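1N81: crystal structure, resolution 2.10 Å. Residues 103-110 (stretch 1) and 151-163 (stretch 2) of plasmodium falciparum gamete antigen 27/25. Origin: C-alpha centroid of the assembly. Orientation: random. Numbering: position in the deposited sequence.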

# COMPACT_ATOMS: atom_id res chain seq x y z
N ASP A 103 4.03 -5.33 -11.06
CA ASP A 103 3.00 -5.94 -10.24
C ASP A 103 3.67 -6.71 -9.08
O ASP A 103 3.09 -6.81 -8.00
N ASP A 104 4.89 -7.23 -9.27
CA ASP A 104 5.56 -7.98 -8.21
C ASP A 104 6.07 -7.03 -7.12
O ASP A 104 6.10 -7.37 -5.93
N TYR A 105 6.48 -5.83 -7.52
CA TYR A 105 6.94 -4.85 -6.55
C TYR A 105 5.73 -4.45 -5.69
O TYR A 105 5.86 -4.25 -4.47
N LEU A 106 4.56 -4.34 -6.32
CA LEU A 106 3.34 -3.95 -5.62
C LEU A 106 3.01 -5.04 -4.62
O LEU A 106 2.65 -4.77 -3.48
N TRP A 107 3.15 -6.28 -5.06
CA TRP A 107 2.86 -7.45 -4.24
C TRP A 107 3.73 -7.44 -2.99
O TRP A 107 3.23 -7.67 -1.88
N VAL A 108 5.01 -7.18 -3.18
CA VAL A 108 5.95 -7.16 -2.09
C VAL A 108 5.56 -6.13 -1.03
O VAL A 108 5.49 -6.43 0.15
N GLU A 109 5.26 -4.92 -1.48
CA GLU A 109 4.88 -3.85 -0.58
C GLU A 109 3.57 -4.22 0.14
O GLU A 109 3.47 -4.08 1.37
N GLN A 110 2.59 -4.74 -0.60
CA GLN A 110 1.33 -5.09 0.04
C GLN A 110 1.51 -6.21 1.09
O GLN A 110 0.98 -6.15 2.21
N ASP A 151 11.28 -12.84 -6.43
CA ASP A 151 12.37 -12.61 -7.35
C ASP A 151 12.39 -11.19 -7.91
O ASP A 151 12.29 -10.97 -9.10
N VAL A 152 12.52 -10.20 -7.04
CA VAL A 152 12.60 -8.82 -7.49
C VAL A 152 13.64 -8.16 -6.61
O VAL A 152 13.96 -8.68 -5.55
N LYS A 153 14.17 -7.03 -7.06
CA LYS A 153 15.13 -6.28 -6.26
C LYS A 153 14.85 -4.79 -6.39
O LYS A 153 14.98 -4.21 -7.47
N PHE A 154 14.46 -4.16 -5.29
CA PHE A 154 14.17 -2.74 -5.27
C PHE A 154 15.51 -2.04 -5.22
O PHE A 154 16.45 -2.57 -4.65
N THR A 155 15.61 -0.85 -5.82
CA THR A 155 16.87 -0.11 -5.71
C THR A 155 16.80 0.48 -4.31
O THR A 155 15.72 0.49 -3.69
N ASP A 156 17.92 0.97 -3.79
CA ASP A 156 17.93 1.53 -2.44
C ASP A 156 16.94 2.67 -2.29
O ASP A 156 16.37 2.86 -1.22
N ASP A 157 16.74 3.44 -3.36
CA ASP A 157 15.81 4.56 -3.27
C ASP A 157 14.39 4.03 -3.22
O ASP A 157 13.59 4.48 -2.39
N GLN A 158 14.08 3.10 -4.12
CA GLN A 158 12.75 2.52 -4.16
C GLN A 158 12.42 1.87 -2.81
O GLN A 158 11.30 1.96 -2.36
N TYR A 159 13.41 1.22 -2.18
CA TYR A 159 13.21 0.58 -0.88
C TYR A 159 12.95 1.61 0.21
O TYR A 159 12.00 1.49 0.98
N LYS A 160 13.80 2.62 0.28
CA LYS A 160 13.61 3.64 1.30
C LYS A 160 12.24 4.33 1.15
O LYS A 160 11.54 4.61 2.15
N ASP A 161 11.83 4.63 -0.07
CA ASP A 161 10.53 5.28 -0.25
C ASP A 161 9.41 4.32 0.16
O ASP A 161 8.45 4.72 0.82
N ALA A 162 9.55 3.05 -0.21
CA ALA A 162 8.54 2.07 0.13
C ALA A 162 8.38 1.93 1.65
O ALA A 162 7.25 1.86 2.15
N ALA A 163 9.48 1.88 2.39
CA ALA A 163 9.39 1.72 3.84
C ALA A 163 8.61 2.89 4.44
O ALA A 163 7.83 2.71 5.37

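Stretch 1 is one span of a longer helix, and stretch 2 crosses it first as an extended loop and then as the opening turns of a second helix. No clear hydrogen bond joins the two directly; apolar packing and three waters do the work.

Asp151 ends the preceding helix in a Schellman motif, with positive phi. Its side chain does not reach stretch 1, but water 1 lies within hydrogen-bonding reach of both Asp151 O (3.0 Å) and Asp104 OD2 (2.8 Å), though it has more acceptors in reach than protons to give. Asp104, an m rotamer, points toward stretch 2; its carboxylate reaches water 1 while its CB packs 3.5 Å from Val152 CG1.

Val152 points toward the helix, also as m, and its two methyls let it touch different neighbours. Its CG1 also lies 3.8 Å from Tyr105 CE1, while its CG2 meets Val108 CG2 at 3.8 Å. Val108, a t rotamer pointing toward stretch 2, is buried, and its apolar side chain suits a place lined by Val152 and Phe154.

Lys153 turns its CB away, and its long chain stays exposed; its backbone supplies the polar partners. Water 3 accepts from Lys153 N (2.6 Å) and donates to Tyr105 OH (2.6 Å). Water 2 accepts from Tyr105 OH (2.5 Å) and donates to Lys153 O (3.0 Å) and to Gln158 OE1 (2.8 Å). Tyrosine fits here because its ring packs against apolar groups while its hydroxyl reaches these waters.

Phe154, an m rotamer, leaves the backbone sideways, but the end of its ring comes nearer the helix. Its CZ lies 3.7 Å from Tyr105 CB and 3.5 Å from Tyr105 O, and its CE1 is 4.0 Å from Val108 CG1. The Tyr105 ring, also m at chi1, places CD2 over one face of Phe154; the ring planes meet obliquely at 32°, with centroids 4.6 Å apart. A large flat side chain fills this buried space well.

Thr155, with chi1 p, is the N-cap of the second helix: its OG1 accepts from Gln158 N (3.2 Å), though the position of OG1 is less certain. Gln158 answers with OE1, which accepts from Thr155 N (3.1 Å). The same OE1 sits at the edge of the Tyr105 ring, 3.6 Å from CE2 of Tyr105, so the amide oxygen serves the helix start, water 2 and the interface together.

One turn on, Ala162 points toward stretch 2's partner helix, where Glu109 extends in t, t; the CA atoms of Ala162 and Glu109 lie 7.0 Å apart. The methyl of Ala162 is small, and the approach is loose, with Ala162 CB 4.6 Å from Glu109 OE2; the Glu109 carboxylate oxygens are hydrogen-bonded just outside the stretches.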

# COMPACT_ATOMS: atom_id res chain seq x y z
CB ASP A 103 2.09 -6.86 -11.08
CG ASP A 103 0.86 -6.11 -11.67
OD1 ASP A 103 0.69 -4.90 -11.39
OD2 ASP A 103 0.06 -6.73 -12.40
CB ASP A 104 6.74 -8.81 -8.75
CG ASP A 104 6.27 -9.97 -9.64
OD1 ASP A 104 5.20 -10.55 -9.38
OD2 ASP A 104 7.00 -10.30 -10.60
CB TYR A 105 7.46 -3.60 -7.27
CG TYR A 105 8.82 -3.74 -7.91
CD1 TYR A 105 9.13 -4.81 -8.76
CD2 TYR A 105 9.78 -2.76 -7.73
CE1 TYR A 105 10.35 -4.88 -9.41
CE2 TYR A 105 10.99 -2.80 -8.37
CZ TYR A 105 11.28 -3.86 -9.21
OH TYR A 105 12.50 -3.88 -9.82
CB LEU A 106 2.17 -3.76 -6.61
CG LEU A 106 2.29 -2.55 -7.57
CD1 LEU A 106 1.06 -2.47 -8.46
CD2 LEU A 106 2.46 -1.23 -6.80
CB TRP A 107 3.16 -8.72 -5.04
CG TRP A 107 2.75 -9.99 -4.42
CD1 TRP A 107 1.58 -10.67 -4.65
CD2 TRP A 107 3.49 -10.78 -3.45
NE1 TRP A 107 1.55 -11.83 -3.90
CE2 TRP A 107 2.70 -11.92 -3.16
CE3 TRP A 107 4.73 -10.64 -2.83
CZ2 TRP A 107 3.12 -12.90 -2.24
CZ3 TRP A 107 5.15 -11.61 -1.92
CH2 TRP A 107 4.34 -12.73 -1.64
CB VAL A 108 7.37 -6.87 -2.60
CG1 VAL A 108 8.30 -6.49 -1.41
CG2 VAL A 108 7.90 -8.15 -3.36
CB GLU A 109 4.73 -2.53 -1.35
CG GLU A 109 4.47 -1.32 -0.44
CD GLU A 109 4.40 0.01 -1.18
OE1 GLU A 109 4.04 1.01 -0.54
OE2 GLU A 109 4.71 0.06 -2.40
CB GLN A 110 0.26 -5.46 -1.00
CG GLN A 110 -1.08 -5.71 -0.36
CD GLN A 110 -2.21 -5.88 -1.34
OE1 GLN A 110 -1.98 -6.04 -2.53
NE2 GLN A 110 -3.43 -5.85 -0.85
CB ASP A 151 12.31 -13.64 -8.50
CG ASP A 151 13.53 -13.58 -9.40
OD1 ASP A 151 14.66 -13.44 -8.87
OD2 ASP A 151 13.36 -13.70 -10.63
CB VAL A 152 11.25 -8.04 -7.33
CG1 VAL A 152 10.21 -8.56 -8.29
CG2 VAL A 152 10.74 -8.15 -5.92
CB LYS A 153 16.57 -6.58 -6.70
CG LYS A 153 17.58 -6.56 -5.54
CD LYS A 153 17.29 -5.46 -4.52
CE LYS A 153 18.21 -5.52 -3.30
NZ LYS A 153 19.56 -4.93 -3.58
CB PHE A 154 13.41 -2.37 -3.99
CG PHE A 154 11.93 -2.69 -4.02
CD1 PHE A 154 11.49 -4.00 -4.23
CD2 PHE A 154 10.98 -1.68 -3.83
CE1 PHE A 154 10.12 -4.29 -4.25
CE2 PHE A 154 9.62 -1.96 -3.85
CZ PHE A 154 9.19 -3.27 -4.06
CB THR A 155 16.95 1.03 -6.72
OG1 THR A 155 15.87 1.93 -6.50
CG2 THR A 155 16.90 0.51 -8.12
CB ASP A 156 19.33 2.02 -2.05
CG ASP A 156 20.38 0.91 -2.14
OD1 ASP A 156 20.14 -0.18 -1.59
OD2 ASP A 156 21.44 1.15 -2.75
CB ASP A 157 15.96 5.51 -4.46
CG ASP A 157 17.21 6.36 -4.35
OD1 ASP A 157 17.58 6.72 -3.21
OD2 ASP A 157 17.80 6.68 -5.41
CB GLN A 158 12.68 1.49 -5.27
CG GLN A 158 13.05 2.11 -6.59
CD GLN A 158 12.92 1.14 -7.73
OE1 GLN A 158 13.22 -0.05 -7.61
NE2 GLN A 158 12.49 1.65 -8.86
CB TYR A 159 14.43 -0.24 -0.45
CG TYR A 159 14.31 -0.66 0.99
CD1 TYR A 159 13.41 -1.66 1.36
CD2 TYR A 159 14.95 0.05 2.00
CE1 TYR A 159 13.12 -1.92 2.68
CE2 TYR A 159 14.67 -0.20 3.33
CZ TYR A 159 13.74 -1.18 3.67
OH TYR A 159 13.39 -1.39 4.98
CB LYS A 160 14.75 4.64 1.20
CG LYS A 160 14.65 5.84 2.11
CD LYS A 160 15.97 6.63 2.08
CE LYS A 160 15.95 7.83 3.04
NZ LYS A 160 15.01 8.91 2.60
CB ASP A 161 10.33 5.73 -1.70
CG ASP A 161 11.26 6.89 -2.09
OD1 ASP A 161 11.69 7.67 -1.20
OD2 ASP A 161 11.55 7.02 -3.30
CB ALA A 162 8.87 0.73 -0.46
CB ALA A 163 10.80 1.63 4.46
O HOH W 1 9.71 -10.77 -10.65
O HOH W 2 14.06 -2.05 -9.32
O HOH W 3 13.75 -6.10 -9.48